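Local coordinates for protein superoxide dismutase (Anaplasma phagocytophilum, PDB 3JS4) that probably converts superoxide radicals into oxygen and hydrogen peroxide by cycling the oxidation state of an active-site iron, at residues T64-L69 with R89-N94. Sequence-based numbering, arbitrary orientation.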
loop_
_atom_site.group_PDB
_atom_site.type_symbol
_atom_site.label_atom_id
_atom_site.label_comp_id
_atom_site.label_asym_id
_atom_site.label_seq_id
_atom_site.Cartn_x
_atom_site.Cartn_y
_atom_site.Cartn_z
ATOM N N THR A 64 1.156 -19.495 19.064
ATOM C CA THR A 64 2.148 -19.589 17.993
ATOM C C THR A 64 3.388 -18.791 18.356
ATOM O O THR A 64 3.389 -18.049 19.336
ATOM C CB THR A 64 1.601 -19.063 16.647
ATOM O OG1 THR A 64 1.431 -17.640 16.717
ATOM C CG2 THR A 64 0.281 -19.719 16.288
ATOM N N GLU A 65 4.425 -18.903 17.529
ATOM C CA GLU A 65 5.655 -18.131 17.718
ATOM C C GLU A 65 5.430 -16.620 17.647
ATOM O O GLU A 65 6.289 -15.836 18.069
ATOM C CB GLU A 65 6.714 -18.552 16.687
ATOM C CG GLU A 65 6.323 -18.217 15.269
ATOM C CD GLU A 65 7.275 -18.781 14.241
ATOM O OE1 GLU A 65 6.883 -19.742 13.551
ATOM O OE2 GLU A 65 8.403 -18.262 14.127
ATOM N N PHE A 66 4.282 -16.203 17.113
ATOM C CA PHE A 66 3.998 -14.777 16.967
ATOM C C PHE A 66 3.212 -14.151 18.131
ATOM O O PHE A 66 3.054 -12.931 18.167
ATOM C CB PHE A 66 3.303 -14.483 15.629
ATOM C CG PHE A 66 3.902 -15.203 14.452
ATOM C CD1 PHE A 66 5.192 -14.900 14.004
ATOM C CD2 PHE A 66 3.169 -16.175 13.775
ATOM C CE1 PHE A 66 5.737 -15.553 12.876
ATOM C CE2 PHE A 66 3.707 -16.839 12.663
ATOM C CZ PHE A 66 4.987 -16.533 12.211
ATOM N N GLU A 67 2.727 -14.962 19.072
ATOM C CA GLU A 67 2.040 -14.426 20.259
ATOM C C GLU A 67 2.930 -13.465 21.056
ATOM O O GLU A 67 4.115 -13.730 21.268
ATOM C CB GLU A 67 1.518 -15.548 21.171
ATOM C CG GLU A 67 0.585 -15.059 22.295
ATOM C CD GLU A 67 -0.206 -16.172 22.979
ATOM O OE1 GLU A 67 0.008 -17.378 22.698
ATOM O OE2 GLU A 67 -1.058 -15.832 23.825
ATOM N N GLY A 68 2.351 -12.342 21.476
ATOM C CA GLY A 68 3.065 -11.350 22.273
ATOM C C GLY A 68 3.972 -10.429 21.465
ATOM O O GLY A 68 4.702 -9.627 22.044
ATOM N N LEU A 69 3.946 -10.555 20.138
ATOM C CA LEU A 69 4.670 -9.630 19.255
ATOM C C LEU A 69 3.761 -8.452 18.945
ATOM O O LEU A 69 2.533 -8.559 19.072
ATOM C CB LEU A 69 5.124 -10.310 17.945
ATOM C CG LEU A 69 6.190 -11.417 18.011
ATOM C CD1 LEU A 69 6.552 -11.851 16.609
ATOM C CD2 LEU A 69 7.443 -10.964 18.759
ATOM N N ARG A 89 -1.149 -19.527 6.533
ATOM C CA ARG A 89 -1.833 -18.733 5.492
ATOM C C ARG A 89 -2.800 -17.680 6.050
ATOM O O ARG A 89 -2.818 -16.541 5.585
ATOM C CB ARG A 89 -2.555 -19.624 4.475
ATOM C CG ARG A 89 -3.121 -18.847 3.259
ATOM C CD ARG A 89 -3.269 -19.728 1.989
ATOM N NE ARG A 89 -1.989 -20.309 1.572
ATOM C CZ ARG A 89 -1.726 -21.621 1.472
ATOM N NH1 ARG A 89 -2.663 -22.538 1.732
ATOM N NH2 ARG A 89 -0.512 -22.019 1.105
ATOM N N ALA A 90 -3.608 -18.062 7.029
ATOM C CA ALA A 90 -4.519 -17.091 7.645
ATOM C C ALA A 90 -3.723 -15.993 8.359
ATOM O O ALA A 90 -4.056 -14.821 8.278
ATOM C CB ALA A 90 -5.519 -17.796 8.601
ATOM N N ILE A 91 -2.659 -16.373 9.058
ATOM C CA ILE A 91 -1.810 -15.397 9.720
ATOM C C ILE A 91 -1.173 -14.467 8.679
ATOM O O ILE A 91 -1.163 -13.257 8.855
ATOM C CB ILE A 91 -0.751 -16.072 10.616
ATOM C CG1 ILE A 91 -1.422 -16.604 11.902
ATOM C CG2 ILE A 91 0.343 -15.084 10.966
ATOM C CD1 ILE A 91 -0.530 -17.561 12.748
ATOM N N PHE A 92 -0.659 -15.044 7.593
ATOM C CA PHE A 92 -0.122 -14.244 6.499
ATOM C C PHE A 92 -1.146 -13.254 5.935
ATOM O O PHE A 92 -0.869 -12.053 5.837
ATOM C CB PHE A 92 0.426 -15.123 5.369
ATOM C CG PHE A 92 0.533 -14.394 4.053
ATOM C CD1 PHE A 92 1.525 -13.436 3.865
ATOM C CD2 PHE A 92 -0.395 -14.633 3.025
ATOM C CE1 PHE A 92 1.625 -12.732 2.651
ATOM C CE2 PHE A 92 -0.320 -13.931 1.797
ATOM C CZ PHE A 92 0.693 -12.971 1.610
ATOM N N ASN A 93 -2.316 -13.755 5.547
ATOM C CA ASN A 93 -3.358 -12.884 4.986
ATOM C C ASN A 93 -3.640 -11.675 5.894
ATOM O O ASN A 93 -3.749 -10.540 5.409
ATOM C CB ASN A 93 -4.666 -13.660 4.786
ATOM C CG ASN A 93 -4.593 -14.689 3.663
ATOM O OD1 ASN A 93 -3.760 -14.597 2.752
ATOM N ND2 ASN A 93 -5.515 -15.656 3.705
ATOM N N ASN A 94 -3.800 -11.920 7.202
ATOM C CA ASN A 94 -4.138 -10.829 8.128
ATOM C C ASN A 94 -2.993 -9.867 8.457
ATOM O O ASN A 94 -3.204 -8.637 8.425
ATOM C CB ASN A 94 -4.844 -11.346 9.406
ATOM C CG ASN A 94 -6.234 -11.886 9.094
ATOM O OD1 ASN A 94 -7.209 -11.132 9.043
ATOM N ND2 ASN A 94 -6.317 -13.199 8.817
#
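F66 and I91 meet obliquely: CD1 of I91 comes to the ring edge at CD2 of F66, 4.1 Å away and near the plane of the ring, while CG2 of I91 approaches the same CD2, and CE2 beside it, from above one face and beyond the rim. With CG1 anti to the carbonyl carbon (chi1 -75°) and the chain extended beyond it (chi2 168°), CD1 reaches the loop. The methyl CG2 of T64 adds a looser apolar contact, 4.2 Å from I91 CD1. No hydrogen bond links the two segments. CG of E65 sits 3.5 Å over the centre of the F66 ring, on the opposite face from I91 CG2, while I77 of helix 74-83 touches both F66 and I91. The loop backbone carries an ST turn, in which T64 OG1 accepts from F66 N at 3.2 Å; the same hydroxyl also hydrogen-bonds to V61 O. A type I turn from T64 to E67 overlaps a type II turn from F66 to L69, with G68 at positive phi. This is plain hydrophobic packing, remote from the iron, that joins the loop after helix 39-60 to the first turn of helix 89-106 in the N-terminal alpha-hairpin domain of iron/manganese superoxide dismutases.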